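Long-range contact in alpha-1,3-glucanase (Streptomyces thermodiastaticus, PDB 7C7D), which hydrolyses alpha-1,3-glucan as a GH87 glycoside hydrolase, probably cutting internal alpha-1,3-glucosidic linkages with its thermostable catalytic unit: residues A[80-92]-A[153-165]. Numbering follows the deposited sequence.
Sequences QGTLASEASGRQA and IPGAKTHHFYDNT. With CA (calcium ion), chain C.
In the beta-sandwich-like N-terminal domain that sits beside the beta-helix, the calcium-binding loop between strands 72-74 and 92-95 packs on the irregular chain leading into strand 163-169, and the carboxylate of Glu86 joins the two. With CG beside its backbone N (chi1 -76°) and the rest of the chain extended, Glu86 reaches across to two consecutive amides: Phe161 N gives a nearly straight bond to OE1 (2.8 Å, 165°), and His160 N meets the syn lone pair of OE2 at 2.9 Å. Water 3 donates to OE1 and accepts from Tyr162 N, so a third amide is tied in indirectly. Glu86 OE2 lies over one face of the Phe161 ring, the carboxylate plane turned 32° from it; the rim carbon CZ of that ring comes 3.4 Å from Gly81 O, while Leu83 CD1 packs on Phe161 CB at 3.7 Å. Tyr162 slips its phenol between Leu83 and Ala87; its OH donates to Leu83 O (2.9 Å) from above the carbonyl plane, and Ala87 CB touches CZ. At the outer end Gln80, its chain extended, donates through NE2 to Gly155 O at 2.8 Å, and its OE1 takes a weak bond from Lys157 NZ. Ser88 O and Gln91 O of the same loop bind calcium together with Glu63, Glu65 and Asp191. Were Glu86 replaced by alanine, the amides of His160 and Phe161 would probably lose their carboxylate acceptors, and water 3 its OE1 partner, leaving the 159-162 backbone freer to shift. Shared between two N-H groups and a water, the carboxylate's negative charge is likely to be well stabilised despite its burial.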
loop_
_atom_site.group_PDB
_atom_site.type_symbol
_atom_site.label_atom_id
_atom_site.label_comp_id
_atom_site.label_asym_id
_atom_site.label_seq_id
_atom_site.Cartn_x
_atom_site.Cartn_y
_atom_site.Cartn_z
ATOM N N GLN A 80 -3.778 13.077 -13.496
ATOM C CA GLN A 80 -4.715 12.608 -12.485
ATOM C C GLN A 80 -6.024 12.166 -13.127
ATOM O O GLN A 80 -6.585 12.862 -13.978
ATOM C CB GLN A 80 -4.991 13.725 -11.479
ATOM C CG GLN A 80 -5.907 13.292 -10.349
ATOM C CD GLN A 80 -6.276 14.427 -9.416
ATOM O OE1 GLN A 80 -5.862 15.571 -9.609
ATOM N NE2 GLN A 80 -7.079 14.119 -8.405
ATOM N N GLY A 81 -6.505 10.997 -12.714
ATOM C CA GLY A 81 -7.784 10.498 -13.159
ATOM C C GLY A 81 -7.775 9.717 -14.453
ATOM O O GLY A 81 -8.839 9.255 -14.880
ATOM N N THR A 82 -6.621 9.550 -15.093
ATOM C CA THR A 82 -6.541 8.752 -16.308
ATOM C C THR A 82 -6.291 7.284 -15.980
ATOM O O THR A 82 -5.701 6.939 -14.953
ATOM C CB THR A 82 -5.431 9.260 -17.236
ATOM O OG1 THR A 82 -4.154 9.101 -16.600
ATOM C CG2 THR A 82 -5.663 10.731 -17.608
ATOM N N LEU A 83 -6.725 6.414 -16.893
ATOM C CA LEU A 83 -6.525 4.983 -16.700
ATOM C C LEU A 83 -5.045 4.636 -16.590
ATOM O O LEU A 83 -4.646 3.853 -15.718
ATOM C CB LEU A 83 -7.180 4.213 -17.847
ATOM C CG LEU A 83 -7.240 2.692 -17.736
ATOM C CD1 LEU A 83 -7.953 2.249 -16.469
ATOM C CD2 LEU A 83 -7.934 2.119 -18.968
ATOM N N ALA A 84 -4.210 5.215 -17.458
ATOM C CA ALA A 84 -2.786 4.900 -17.407
ATOM C C ALA A 84 -2.141 5.358 -16.103
ATOM O O ALA A 84 -1.201 4.714 -15.621
ATOM C CB ALA A 84 -2.064 5.517 -18.603
ATOM N N SER A 85 -2.635 6.452 -15.505
ATOM C CA SER A 85 -1.974 6.987 -14.315
ATOM C C SER A 85 -2.018 6.013 -13.155
ATOM O O SER A 85 -1.117 6.032 -12.307
ATOM C CB SER A 85 -2.584 8.330 -13.896
ATOM O OG SER A 85 -3.885 8.171 -13.332
ATOM N N GLU A 86 -3.047 5.165 -13.092
ATOM C CA GLU A 86 -3.178 4.206 -12.004
ATOM C C GLU A 86 -2.526 2.866 -12.309
ATOM O O GLU A 86 -2.570 1.966 -11.469
ATOM C CB GLU A 86 -4.649 3.994 -11.620
ATOM C CG GLU A 86 -5.264 5.135 -10.811
ATOM C CD GLU A 86 -6.545 4.738 -10.099
ATOM O OE1 GLU A 86 -7.018 3.608 -10.312
ATOM O OE2 GLU A 86 -7.076 5.567 -9.328
ATOM N N ALA A 87 -1.934 2.702 -13.487
ATOM C CA ALA A 87 -1.258 1.458 -13.818
ATOM C C ALA A 87 0.150 1.434 -13.238
ATOM O O ALA A 87 0.842 2.454 -13.205
ATOM C CB ALA A 87 -1.174 1.303 -15.335
ATOM N N SER A 88 0.571 0.257 -12.779
ATOM C CA SER A 88 1.973 0.033 -12.450
ATOM C C SER A 88 2.834 0.410 -13.650
ATOM O O SER A 88 2.559 -0.003 -14.779
ATOM C CB SER A 88 2.159 -1.446 -12.108
ATOM O OG SER A 88 3.450 -1.703 -11.586
ATOM N N GLY A 89 3.872 1.216 -13.414
ATOM C CA GLY A 89 4.675 1.713 -14.514
ATOM C C GLY A 89 4.004 2.755 -15.376
ATOM O O GLY A 89 4.582 3.160 -16.391
ATOM N N ARG A 90 2.795 3.187 -15.017
ATOM C CA ARG A 90 2.008 4.155 -15.776
ATOM C C ARG A 90 1.642 3.650 -17.163
ATOM O O ARG A 90 1.301 4.449 -18.039
ATOM C CB ARG A 90 2.673 5.536 -15.850
ATOM C CG ARG A 90 3.224 6.014 -14.529
ATOM C CD ARG A 90 2.161 6.067 -13.420
ATOM N NE ARG A 90 2.813 6.548 -12.208
ATOM C CZ ARG A 90 2.279 7.360 -11.305
ATOM N NH1 ARG A 90 1.018 7.768 -11.414
ATOM N NH2 ARG A 90 3.032 7.770 -10.290
ATOM N N GLN A 91 1.720 2.336 -17.371
ATOM C CA GLN A 91 1.456 1.732 -18.668
ATOM C C GLN A 91 0.712 0.422 -18.471
ATOM O O GLN A 91 0.857 -0.245 -17.446
ATOM C CB GLN A 91 2.750 1.453 -19.434
ATOM C CG GLN A 91 3.534 2.691 -19.773
ATOM C CD GLN A 91 4.950 2.347 -20.143
ATOM O OE1 GLN A 91 5.249 2.079 -21.301
ATOM N NE2 GLN A 91 5.834 2.326 -19.150
ATOM N N ALA A 92 -0.078 0.055 -19.475
ATOM C CA ALA A 92 -0.830 -1.190 -19.466
ATOM C C ALA A 92 -1.103 -1.558 -20.918
ATOM O O ALA A 92 -0.723 -0.831 -21.840
ATOM C CB ALA A 92 -2.126 -1.036 -18.657
ATOM N N ILE A 153 -13.448 14.285 -0.444
ATOM C CA ILE A 153 -12.000 14.499 -0.373
ATOM C C ILE A 153 -11.650 15.570 -1.390
ATOM O O ILE A 153 -11.717 15.308 -2.606
ATOM C CB ILE A 153 -11.231 13.200 -0.644
ATOM C CG1 ILE A 153 -11.607 12.139 0.391
ATOM C CG2 ILE A 153 -9.730 13.460 -0.617
ATOM C CD1 ILE A 153 -10.787 10.869 0.296
ATOM N N PRO A 154 -11.280 16.781 -0.965
ATOM C CA PRO A 154 -11.036 17.867 -1.920
ATOM C C PRO A 154 -9.924 17.515 -2.895
ATOM O O PRO A 154 -8.834 17.093 -2.500
ATOM C CB PRO A 154 -10.644 19.046 -1.024
ATOM C CG PRO A 154 -11.259 18.740 0.301
ATOM C CD PRO A 154 -11.242 17.245 0.434
ATOM N N GLY A 155 -10.214 17.691 -4.179
ATOM C CA GLY A 155 -9.252 17.434 -5.222
ATOM C C GLY A 155 -9.258 16.022 -5.759
ATOM O O GLY A 155 -8.659 15.777 -6.812
ATOM N N ALA A 156 -9.911 15.084 -5.078
ATOM C CA ALA A 156 -9.962 13.717 -5.569
ATOM C C ALA A 156 -10.878 13.628 -6.782
ATOM O O ALA A 156 -11.881 14.341 -6.881
ATOM C CB ALA A 156 -10.461 12.776 -4.471
ATOM N N LYS A 157 -10.511 12.762 -7.716
ATOM C CA LYS A 157 -11.329 12.419 -8.869
ATOM C C LYS A 157 -11.703 10.948 -8.769
ATOM O O LYS A 157 -11.166 10.217 -7.933
ATOM C CB LYS A 157 -10.566 12.679 -10.176
ATOM C CG LYS A 157 -10.279 14.150 -10.433
ATOM C CD LYS A 157 -9.606 14.356 -11.781
ATOM C CE LYS A 157 -9.531 15.834 -12.133
ATOM N NZ LYS A 157 -8.509 16.540 -11.311
ATOM N N THR A 158 -12.639 10.512 -9.619
ATOM C CA THR A 158 -12.961 9.093 -9.698
ATOM C C THR A 158 -11.674 8.299 -9.840
ATOM O O THR A 158 -10.757 8.693 -10.571
ATOM C CB THR A 158 -13.854 8.798 -10.903
ATOM O OG1 THR A 158 -14.976 9.682 -10.901
ATOM C CG2 THR A 158 -14.355 7.356 -10.844
ATOM N N HIS A 159 -11.591 7.191 -9.115
ATOM C CA HIS A 159 -10.323 6.485 -9.014
ATOM C C HIS A 159 -10.598 4.998 -8.828
ATOM O O HIS A 159 -11.739 4.540 -8.930
ATOM C CB HIS A 159 -9.440 7.094 -7.911
ATOM C CG HIS A 159 -10.099 7.161 -6.567
ATOM N ND1 HIS A 159 -10.928 8.198 -6.195
ATOM C CD2 HIS A 159 -10.042 6.324 -5.503
ATOM C CE1 HIS A 159 -11.351 7.998 -4.959
ATOM N NE2 HIS A 159 -10.827 6.870 -4.514
ATOM N N HIS A 160 -9.535 4.236 -8.569
ATOM C CA HIS A 160 -9.660 2.809 -8.275
ATOM C C HIS A 160 -10.154 2.037 -9.504
ATOM O O HIS A 160 -11.107 1.262 -9.430
ATOM C CB HIS A 160 -10.577 2.594 -7.062
ATOM C CG HIS A 160 -10.251 1.396 -6.231
ATOM N ND1 HIS A 160 -9.146 1.328 -5.407
ATOM C CD2 HIS A 160 -10.923 0.235 -6.057
ATOM C CE1 HIS A 160 -9.143 0.165 -4.780
ATOM N NE2 HIS A 160 -10.213 -0.516 -5.153
ATOM N N PHE A 161 -9.502 2.269 -10.648
ATOM C CA PHE A 161 -9.953 1.683 -11.907
ATOM C C PHE A 161 -9.594 0.212 -12.036
ATOM O O PHE A 161 -10.248 -0.515 -12.795
ATOM C CB PHE A 161 -9.321 2.417 -13.086
ATOM C CG PHE A 161 -9.488 3.905 -13.031
ATOM C CD1 PHE A 161 -10.736 4.470 -12.813
ATOM C CD2 PHE A 161 -8.398 4.742 -13.196
ATOM C CE1 PHE A 161 -10.884 5.844 -12.764
ATOM C CE2 PHE A 161 -8.540 6.107 -13.137
ATOM C CZ PHE A 161 -9.787 6.662 -12.925
ATOM N N TYR A 162 -8.546 -0.230 -11.352
ATOM C CA TYR A 162 -8.025 -1.576 -11.507
ATOM C C TYR A 162 -8.534 -2.474 -10.389
ATOM O O TYR A 162 -9.203 -2.035 -9.450
ATOM C CB TYR A 162 -6.480 -1.560 -11.559
ATOM C CG TYR A 162 -5.938 -0.867 -12.797
ATOM C CD1 TYR A 162 -5.808 0.515 -12.839
ATOM C CD2 TYR A 162 -5.584 -1.599 -13.934
ATOM C CE1 TYR A 162 -5.340 1.157 -13.972
ATOM C CE2 TYR A 162 -5.129 -0.970 -15.080
ATOM C CZ TYR A 162 -5.007 0.410 -15.089
ATOM O OH TYR A 162 -4.556 1.037 -16.226
ATOM N N ASP A 163 -8.193 -3.751 -10.505
ATOM C CA ASP A 163 -8.608 -4.806 -9.600
ATOM C C ASP A 163 -7.619 -5.939 -9.817
ATOM O O ASP A 163 -6.905 -5.965 -10.821
ATOM C CB ASP A 163 -10.029 -5.254 -9.964
ATOM C CG ASP A 163 -10.603 -6.231 -8.986
ATOM O OD1 ASP A 163 -10.491 -5.970 -7.775
ATOM O OD2 ASP A 163 -11.184 -7.250 -9.441
ATOM N N ASN A 164 -7.581 -6.878 -8.875
ATOM C CA ASN A 164 -6.686 -8.024 -8.964
ATOM C C ASN A 164 -7.502 -9.304 -8.968
ATOM O O ASN A 164 -8.393 -9.492 -8.130
ATOM C CB ASN A 164 -5.669 -8.029 -7.824
ATOM C CG ASN A 164 -4.589 -6.982 -8.020
ATOM O OD1 ASN A 164 -3.512 -7.278 -8.531
ATOM N ND2 ASN A 164 -4.887 -5.742 -7.641
ATOM N N THR A 165 -7.192 -10.179 -9.911
ATOM C CA THR A 165 -7.851 -11.466 -10.022
ATOM C C THR A 165 -6.781 -12.547 -10.023
ATOM O O THR A 165 -5.697 -12.359 -10.587
ATOM C CB THR A 165 -8.726 -11.507 -11.286
ATOM O OG1 THR A 165 -9.430 -12.747 -11.336
ATOM C CG2 THR A 165 -7.896 -11.325 -12.557
HETATM CA CA CA C . 1.946 -1.882 -16.126
HETATM O O HOH W 1 -7.897 11.476 -7.681
HETATM O O HOH W 2 -11.062 10.010 -13.056
HETATM O O HOH W 3 -6.671 1.057 -9.496
#